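Local coordinates for protein sphingomyelinase-c (Listeria ivanovii, PDB 1ZWX) that is a bacterial protein of the DNase I-like superfamily, folded as a layered alpha/beta sandwich with two packed beta sheets at its centre, at residues Trp29-His33 against Asp57-Arg63; Val49-Glu54 against Ile147-His151; Asn219-Gln223 against Tyr246-Ile250. All blocks are in the same frame, centred on the assembly; numbering follows the deposited sequence.

Contact 1. Residues Trp29-His33 against Asp57-Arg63; sequences WGQMH and DTSASHR
Two helix starts meet side by side, the N-terminal turn of helix 31-39 against that of helix 58-67. Helix 31-39 lies in the connection between the parallel strands 12-20 and 49-55, and helix 58-67 follows strand 49-55. G30 holds the N-cap position of the first with phi 71°, which favours glycine, and residues 31-33 are helical. D57 is the N-cap of the second, with 58-63 helical. The CA atoms of M32 and A60 lie 4.8 Å apart.

M32 gives the largest single share of the buried surface. Its CA-CB bond points sideways, but the mmm rotamer brings its end nearer the other helix: SD is 3.8 Å from S59 CB, 3.5 Å from A60 N and 3.9 Å from A60 CB, while CE lies over one face of the R63 guanidinium, 3.5 Å from NE. R63 extends along t, t then turns at chi3 (m), bringing NH1 to M32 O at 3.2 Å, a hydrogen bond; NH1 also forms a salt bridge with D36. Q31 (chi1 m) packs CB on A60 CB at 3.8 Å and sends its amide back to the F21 and Y26 carbonyls, and W29 N makes a weak hydrogen bond to Q31 OE1 at 3.0 Å. D57, chi1 t, caps its helix through OD1, which accepts from A60 N at 2.9 Å and makes a salt bridge with R23.

The small side chain of A60 thus permits close helix approach, and a flexible thioether fills the gap between the capped N-terminus of helix 58-67 and an arginine that donates to a backbone carbonyl.

Contact 2. Residues Val49-Glu54 against Ile147-His151; sequences VVILNE and IIGTH
Strands 49-55 and 143-151 belong to different sheets of the sandwich and face each other across its interior. Their segments run almost parallel, with axes 7.0 Å apart at closest approach and a signed crossing angle of -18°, and I51 CA lies 5.8 Å from G149 CA. Both are extended until E54, which turns to phi/psi 57/31. The side chains of V49, I51 and N53 on one strand and of I147 and H151 on the other point inward, with G149 at the intervening place.

V49 (chi1 t) places CG2 3.9 Å from I147 CD1. V50 turns away, to strand 104-107. I51, in the mt rotamer, reaches I147 CG2 with CD1 at 3.9 Å, and its CG2 rests 3.8 Å from G149 CA; a CB on G149 would clash with that methyl group. L52 points away again. N53 (chi1 m) brings the hydrophobic run to an end: ND2 makes weak hydrogen bonds to T150 O at 3.1 Å and to L52 O at 3.0 Å, OD1 accepts from D195 N, and CG lies 3.8 Å from H151 CB. E54 stretches (m, then t) until OE2 is 3.2 Å from H151 CE1, while N17 ND2 donates to the same oxygen. A water accepts from E54 N at 2.7 Å and lies 2.7 Å from H151 ND1.

The interface therefore changes from aliphatic to polar along its length. A phosphate ion, probably from the crystallisation liquor, lies about 3 Å from the E54 side chain, consistent with a pocket at this polar end, as in DNase I-like proteins.

Contact 3. Residues Asn219-Gln223 against Tyr246-Ile250; sequences NFNGQ and YLDYI
Aromatic contacts dominate the meeting of the irregular segment 219-223 with residues 246-250, where Y246 and L247 lead into strand 248-252; G222 CA and Y246 CA are 7.0 Å apart. F220 and Y246, both with chi1 t, form an offset edge-to-face pair, the edge of F220 toward the face of Y246, with centroids 5.1 Å apart and planes at 66°. F220 CZ lies 3.4 Å from Y246 CZ, and 4.0 Å from Y249 CE2 at the edge of that ring.

Backbone carbonyls add looser contacts: N221 O is 3.7 Å from Y246 CE1, and G222 O is 4.0 Å from Y246 CD1. Polar contact runs through one water, which donates to N221 O at 3.0 Å and to Y246 OH at 2.7 Å.

The loop between helices 203-212 and 233-238 is thus laid over the margin of the sandwich. Y249 belongs to an outermost strand of one sheet and bonds through OH to V198 O, while F220 and Y246 also touch N264 and V266 on strand 262-266, outermost in the other.

How the contacts relate
Contact 2 lies in the core, its centre about 4 Å from that of the chain, whereas contacts 1 and 3 are partly buried and lie on opposite sides of that centre, their own centres about 28 Å apart. Contacts 1 and 2 alternate along the chain: strand 49-55 follows helix 31-39 and precedes helix 58-67, so this run supplies both helices of contact 1 and one strand of contact 2. Contacts 2 and 3 reach one common sheet, at an inner strand and at an outermost one. The chemistry differs accordingly: aliphatic side chains giving way to polar ones between sheets, thioether and arginine between helices, and aromatic rings with a bridging water where a loop meets the margin.

Contact 1. Residues Trp29-His33 against Asp57-Arg63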
loop_
_atom_site.group_PDB
_atom_site.type_symbol
_atom_site.label_atom_id
_atom_site.label_comp_id
_atom_site.label_asym_id
_atom_site.label_seq_id
_atom_site.Cartn_x
_atom_site.Cartn_y
_atom_site.Cartn_z
ATOM N N TRP A 29 2.887 20.117 -0.009
ATOM C CA TRP A 29 3.609 18.953 0.469
ATOM C C TRP A 29 4.468 18.256 -0.605
ATOM O O TRP A 29 4.831 17.079 -0.469
ATOM C CB TRP A 29 2.643 17.996 1.169
ATOM C CG TRP A 29 2.425 18.413 2.602
ATOM C CD1 TRP A 29 1.363 19.110 3.108
ATOM C CD2 TRP A 29 3.319 18.187 3.694
ATOM N NE1 TRP A 29 1.529 19.311 4.460
ATOM C CE2 TRP A 29 2.714 18.741 4.853
ATOM C CE3 TRP A 29 4.551 17.532 3.819
ATOM C CZ2 TRP A 29 3.315 18.681 6.116
ATOM C CZ3 TRP A 29 5.149 17.465 5.076
ATOM C CH2 TRP A 29 4.529 18.043 6.212
ATOM N N GLY A 30 4.773 18.980 -1.678
ATOM C CA GLY A 30 5.689 18.471 -2.683
ATOM C C GLY A 30 5.149 17.334 -3.538
ATOM O O GLY A 30 5.945 16.608 -4.126
ATOM N N GLN A 31 3.813 17.189 -3.610
ATOM C CA GLN A 31 3.161 16.050 -4.285
ATOM C C GLN A 31 3.604 15.879 -5.746
ATOM O O GLN A 31 3.993 14.775 -6.166
ATOM C CB GLN A 31 1.614 16.154 -4.201
ATOM C CG GLN A 31 1.072 16.021 -2.739
ATOM C CD GLN A 31 0.794 17.363 -2.068
ATOM O OE1 GLN A 31 1.663 18.232 -2.037
ATOM N NE2 GLN A 31 -0.413 17.514 -1.466
ATOM N N MET A 32 3.532 16.951 -6.531
ATOM C CA MET A 32 3.929 16.852 -7.942
ATOM C C MET A 32 5.400 16.485 -8.147
ATOM O O MET A 32 5.741 15.706 -9.044
ATOM C CB MET A 32 3.597 18.145 -8.697
ATOM C CG MET A 32 2.122 18.468 -8.716
ATOM S SD MET A 32 1.065 17.276 -9.563
ATOM C CE MET A 32 1.631 17.219 -11.260
ATOM N N HIS A 33 6.267 17.045 -7.313
ATOM C CA HIS A 33 7.677 16.808 -7.456
ATOM C C HIS A 33 8.043 15.386 -6.977
ATOM O O HIS A 33 8.907 14.707 -7.565
ATOM C CB HIS A 33 8.457 17.850 -6.680
ATOM C CG HIS A 33 9.943 17.707 -6.806
ATOM N ND1 HIS A 33 10.585 17.619 -8.025
ATOM C CD2 HIS A 33 10.912 17.647 -5.864
ATOM C CE1 HIS A 33 11.887 17.504 -7.825
ATOM N NE2 HIS A 33 12.111 17.530 -6.524
ATOM N N ASP A 57 -4.226 12.469 -4.660
ATOM C CA ASP A 57 -4.319 13.703 -5.467
ATOM C C ASP A 57 -4.430 13.319 -6.922
ATOM O O ASP A 57 -3.588 12.578 -7.423
ATOM C CB ASP A 57 -3.067 14.545 -5.308
ATOM C CG ASP A 57 -3.159 15.842 -6.091
ATOM O OD1 ASP A 57 -2.353 16.051 -7.022
ATOM O OD2 ASP A 57 -4.065 16.637 -5.759
ATOM N N THR A 58 -5.433 13.847 -7.615
ATOM C CA THR A 58 -5.673 13.455 -8.991
ATOM C C THR A 58 -4.432 13.646 -9.895
ATOM O O THR A 58 -4.002 12.704 -10.571
ATOM C CB THR A 58 -6.910 14.193 -9.549
ATOM O OG1 THR A 58 -8.063 13.762 -8.820
ATOM C CG2 THR A 58 -7.105 13.875 -10.999
ATOM N N SER A 59 -3.861 14.854 -9.894
ATOM C CA SER A 59 -2.713 15.182 -10.766
ATOM C C SER A 59 -1.412 14.486 -10.413
ATOM O O SER A 59 -0.741 13.968 -11.308
ATOM C CB SER A 59 -2.469 16.699 -10.829
ATOM O OG SER A 59 -3.643 17.339 -11.281
ATOM N N ALA A 60 -1.041 14.483 -9.133
ATOM C CA ALA A 60 0.222 13.890 -8.713
ATOM C C ALA A 60 0.183 12.369 -8.921
ATOM O O ALA A 60 1.192 11.762 -9.280
ATOM C CB ALA A 60 0.530 14.217 -7.266
ATOM N N SER A 61 -0.984 11.769 -8.698
ATOM C CA SER A 61 -1.129 10.304 -8.817
ATOM C C SER A 61 -1.080 9.942 -10.302
ATOM O O SER A 61 -0.370 9.019 -10.679
ATOM C CB SER A 61 -2.449 9.853 -8.204
ATOM O OG SER A 61 -2.397 10.122 -6.803
ATOM N N HIS A 62 -1.798 10.699 -11.132
ATOM C CA HIS A 62 -1.679 10.531 -12.593
ATOM C C HIS A 62 -0.239 10.675 -13.055
ATOM O O HIS A 62 0.269 9.829 -13.806
ATOM C CB HIS A 62 -2.620 11.474 -13.341
ATOM C CG HIS A 62 -2.456 11.433 -14.833
ATOM N ND1 HIS A 62 -1.705 12.365 -15.526
ATOM C CD2 HIS A 62 -2.931 10.566 -15.763
ATOM C CE1 HIS A 62 -1.735 12.079 -16.817
ATOM N NE2 HIS A 62 -2.480 11.001 -16.991
ATOM N N ARG A 63 0.460 11.700 -12.574
ATOM C CA ARG A 63 1.863 11.833 -12.902
ATOM C C ARG A 63 2.711 10.627 -12.499
ATOM O O ARG A 63 3.540 10.122 -13.311
ATOM C CB ARG A 63 2.469 13.126 -12.343
ATOM C CG ARG A 63 3.953 13.238 -12.695
ATOM C CD ARG A 63 4.581 14.474 -12.149
ATOM N NE ARG A 63 4.239 15.619 -12.977
ATOM C CZ ARG A 63 4.801 16.820 -12.854
ATOM N NH1 ARG A 63 5.731 17.031 -11.934
ATOM N NH2 ARG A 63 4.411 17.810 -13.649
#

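Contact 2. Residues Val49-Glu54 against Ile147-His151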
loop_
_atom_site.group_PDB
_atom_site.type_symbol
_atom_site.label_atom_id
_atom_site.label_comp_id
_atom_site.label_asym_id
_atom_site.label_seq_id
_atom_site.Cartn_x
_atom_site.Cartn_y
_atom_site.Cartn_z
ATOM N N VAL A 49 6.033 -6.419 -9.373
ATOM C CA VAL A 49 4.751 -5.763 -9.103
ATOM C C VAL A 49 5.033 -4.657 -8.069
ATOM O O VAL A 49 5.904 -4.804 -7.178
ATOM C CB VAL A 49 3.672 -6.784 -8.550
ATOM C CG1 VAL A 49 2.436 -6.053 -8.022
ATOM C CG2 VAL A 49 3.237 -7.792 -9.634
ATOM N N VAL A 50 4.337 -3.531 -8.211
ATOM C CA VAL A 50 4.455 -2.442 -7.221
ATOM C C VAL A 50 3.057 -2.102 -6.749
ATOM O O VAL A 50 2.126 -1.957 -7.557
ATOM C CB VAL A 50 5.104 -1.148 -7.804
ATOM C CG1 VAL A 50 4.961 0.041 -6.790
ATOM C CG2 VAL A 50 6.592 -1.356 -8.099
ATOM N N ILE A 51 2.899 -2.000 -5.426
ATOM C CA ILE A 51 1.596 -1.635 -4.828
ATOM C C ILE A 51 1.731 -0.213 -4.320
ATOM O O ILE A 51 2.677 0.084 -3.622
ATOM C CB ILE A 51 1.242 -2.552 -3.622
ATOM C CG1 ILE A 51 1.043 -4.000 -4.103
ATOM C CG2 ILE A 51 -0.020 -1.984 -2.861
ATOM C CD1 ILE A 51 0.888 -5.026 -2.915
ATOM N N LEU A 52 0.805 0.667 -4.712
ATOM C CA LEU A 52 0.839 2.049 -4.217
ATOM C C LEU A 52 -0.333 2.310 -3.275
ATOM O O LEU A 52 -1.409 1.781 -3.495
ATOM C CB LEU A 52 0.725 3.019 -5.389
ATOM C CG LEU A 52 1.810 2.871 -6.449
ATOM C CD1 LEU A 52 1.484 3.846 -7.579
ATOM C CD2 LEU A 52 3.197 3.164 -5.865
ATOM N N ASN A 53 -0.108 3.134 -2.256
ATOM C CA ASN A 53 -1.162 3.567 -1.303
ATOM C C ASN A 53 -1.078 5.096 -1.204
ATOM O O ASN A 53 -0.018 5.680 -1.421
ATOM C CB ASN A 53 -0.890 3.060 0.130
ATOM C CG ASN A 53 -1.102 1.556 0.325
ATOM O OD1 ASN A 53 -0.685 1.020 1.355
ATOM N ND2 ASN A 53 -1.702 0.872 -0.653
ATOM N N GLU A 54 -2.189 5.724 -0.816
ATOM C CA GLU A 54 -2.279 7.197 -0.661
ATOM C C GLU A 54 -1.918 7.983 -1.931
ATOM O O GLU A 54 -1.400 9.127 -1.877
ATOM C CB GLU A 54 -1.494 7.675 0.548
ATOM C CG GLU A 54 -2.164 7.247 1.845
ATOM C CD GLU A 54 -1.475 7.773 3.127
ATOM O OE1 GLU A 54 -0.677 8.743 3.069
ATOM O OE2 GLU A 54 -1.715 7.170 4.199
ATOM N N ILE A 147 -2.396 -10.805 -6.638
ATOM C CA ILE A 147 -1.899 -9.738 -5.753
ATOM C C ILE A 147 -3.092 -8.902 -5.341
ATOM O O ILE A 147 -3.879 -8.467 -6.194
ATOM C CB ILE A 147 -0.841 -8.807 -6.409
ATOM C CG1 ILE A 147 0.427 -9.580 -6.783
ATOM C CG2 ILE A 147 -0.470 -7.653 -5.460
ATOM C CD1 ILE A 147 0.389 -10.069 -8.273
ATOM N N ILE A 148 -3.238 -8.744 -4.023
ATOM C CA ILE A 148 -4.231 -7.840 -3.451
ATOM C C ILE A 148 -3.452 -6.711 -2.784
ATOM O O ILE A 148 -2.580 -6.959 -1.925
ATOM C CB ILE A 148 -5.174 -8.587 -2.480
ATOM C CG1 ILE A 148 -6.083 -9.501 -3.314
ATOM C CG2 ILE A 148 -5.970 -7.572 -1.581
ATOM C CD1 ILE A 148 -6.970 -10.434 -2.512
ATOM N N GLY A 149 -3.731 -5.483 -3.237
ATOM C CA GLY A 149 -3.104 -4.264 -2.697
ATOM C C GLY A 149 -4.205 -3.513 -1.942
ATOM O O GLY A 149 -5.339 -3.425 -2.406
ATOM N N THR A 150 -3.879 -2.988 -0.774
ATOM C CA THR A 150 -4.938 -2.403 0.101
ATOM C C THR A 150 -4.358 -1.344 0.997
ATOM O O THR A 150 -3.130 -1.246 1.178
ATOM C CB THR A 150 -5.698 -3.515 0.966
ATOM O OG1 THR A 150 -6.916 -2.958 1.494
ATOM C CG2 THR A 150 -4.848 -4.026 2.098
ATOM N N HIS A 151 -5.256 -0.561 1.590
ATOM C CA HIS A 151 -4.883 0.445 2.571
ATOM C C HIS A 151 -6.127 0.546 3.456
ATOM O O HIS A 151 -7.183 0.998 3.019
ATOM C CB HIS A 151 -4.563 1.800 1.895
ATOM C CG HIS A 151 -4.269 2.919 2.869
ATOM N ND1 HIS A 151 -4.303 4.254 2.505
ATOM C CD2 HIS A 151 -3.950 2.897 4.182
ATOM C CE1 HIS A 151 -3.989 5.002 3.554
ATOM N NE2 HIS A 151 -3.770 4.205 4.585
HETATM O O HOH W 1 -4.490 4.386 -0.150
#

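Contact 3. Residues Asn219-Gln223 against Tyr246-Ile250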
loop_
_atom_site.group_PDB
_atom_site.type_symbol
_atom_site.label_atom_id
_atom_site.label_comp_id
_atom_site.label_asym_id
_atom_site.label_seq_id
_atom_site.Cartn_x
_atom_site.Cartn_y
_atom_site.Cartn_z
ATOM N N ASN A 219 12.100 -14.733 9.362
ATOM C CA ASN A 219 13.093 -13.955 10.100
ATOM C C ASN A 219 12.703 -12.480 10.160
ATOM O O ASN A 219 13.479 -11.600 9.770
ATOM C CB ASN A 219 14.490 -14.123 9.488
ATOM N N PHE A 220 11.488 -12.228 10.643
ATOM C CA PHE A 220 10.904 -10.890 10.620
ATOM C C PHE A 220 11.568 -9.963 11.620
ATOM O O PHE A 220 11.727 -10.325 12.781
ATOM C CB PHE A 220 9.403 -10.952 10.904
ATOM C CG PHE A 220 8.669 -9.719 10.472
ATOM C CD1 PHE A 220 8.362 -9.519 9.125
ATOM C CD2 PHE A 220 8.333 -8.729 11.395
ATOM C CE1 PHE A 220 7.686 -8.365 8.709
ATOM C CE2 PHE A 220 7.676 -7.561 10.991
ATOM C CZ PHE A 220 7.347 -7.387 9.645
ATOM N N ASN A 221 11.957 -8.774 11.172
ATOM C CA ASN A 221 12.469 -7.758 12.087
ATOM C C ASN A 221 11.483 -6.597 12.329
ATOM O O ASN A 221 11.361 -5.664 11.517
ATOM C CB ASN A 221 13.828 -7.245 11.628
ATOM C CG ASN A 221 14.441 -6.261 12.601
ATOM O OD1 ASN A 221 15.379 -5.549 12.259
ATOM N ND2 ASN A 221 13.924 -6.220 13.817
ATOM N N GLY A 222 10.797 -6.678 13.465
ATOM C CA GLY A 222 9.803 -5.688 13.860
ATOM C C GLY A 222 10.376 -4.460 14.540
ATOM O O GLY A 222 9.664 -3.479 14.717
ATOM N N GLN A 223 11.655 -4.516 14.929
ATOM C CA GLN A 223 12.347 -3.363 15.532
ATOM C C GLN A 223 12.457 -2.211 14.533
ATOM O O GLN A 223 12.635 -1.053 14.904
ATOM C CB GLN A 223 13.717 -3.765 16.088
ATOM N N TYR A 246 5.051 0.158 12.924
ATOM C CA TYR A 246 5.337 -0.758 11.814
ATOM C C TYR A 246 3.989 -1.180 11.233
ATOM O O TYR A 246 3.247 -1.930 11.864
ATOM C CB TYR A 246 6.152 -1.975 12.312
ATOM C CG TYR A 246 6.798 -2.755 11.183
ATOM C CD1 TYR A 246 8.182 -2.762 11.033
ATOM C CD2 TYR A 246 6.027 -3.452 10.259
ATOM C CE1 TYR A 246 8.792 -3.453 10.000
ATOM C CE2 TYR A 246 6.605 -4.118 9.213
ATOM C CZ TYR A 246 8.000 -4.136 9.097
ATOM O OH TYR A 246 8.602 -4.833 8.073
ATOM N N LEU A 247 3.637 -0.648 10.061
ATOM C CA LEU A 247 2.253 -0.665 9.583
ATOM C C LEU A 247 2.077 -1.225 8.165
ATOM O O LEU A 247 0.945 -1.462 7.717
ATOM C CB LEU A 247 1.713 0.776 9.564
ATOM C CG LEU A 247 1.629 1.510 10.916
ATOM C CD1 LEU A 247 1.145 2.955 10.685
ATOM C CD2 LEU A 247 0.693 0.761 11.875
ATOM N N ASP A 248 3.198 -1.361 7.456
ATOM C CA ASP A 248 3.186 -1.727 6.016
ATOM C C ASP A 248 3.804 -3.134 5.839
ATOM O O ASP A 248 4.885 -3.434 6.340
ATOM C CB ASP A 248 3.977 -0.715 5.185
ATOM C CG ASP A 248 3.440 0.714 5.299
ATOM O OD1 ASP A 248 3.818 1.432 6.247
ATOM O OD2 ASP A 248 2.681 1.115 4.402
ATOM N N TYR A 249 3.078 -3.976 5.119
ATOM C CA TYR A 249 3.410 -5.393 5.008
ATOM C C TYR A 249 3.108 -5.925 3.619
ATOM O O TYR A 249 2.177 -5.452 2.935
ATOM C CB TYR A 249 2.512 -6.194 5.935
ATOM C CG TYR A 249 2.560 -5.796 7.413
ATOM C CD1 TYR A 249 1.611 -4.927 7.946
ATOM C CD2 TYR A 249 3.535 -6.337 8.262
ATOM C CE1 TYR A 249 1.643 -4.567 9.324
ATOM C CE2 TYR A 249 3.589 -5.984 9.639
ATOM C CZ TYR A 249 2.627 -5.107 10.144
ATOM O OH TYR A 249 2.673 -4.804 11.482
ATOM N N ILE A 250 3.829 -6.983 3.249
ATOM C CA ILE A 250 3.405 -7.804 2.121
ATOM C C ILE A 250 3.427 -9.264 2.575
ATOM O O ILE A 250 4.480 -9.796 2.845
ATOM C CB ILE A 250 4.272 -7.622 0.839
ATOM C CG1 ILE A 250 4.467 -6.115 0.485
ATOM C CG2 ILE A 250 3.579 -8.338 -0.318
ATOM C CD1 ILE A 250 5.697 -5.835 -0.388
HETATM O O HOH W 2 11.117 -5.664 8.556
#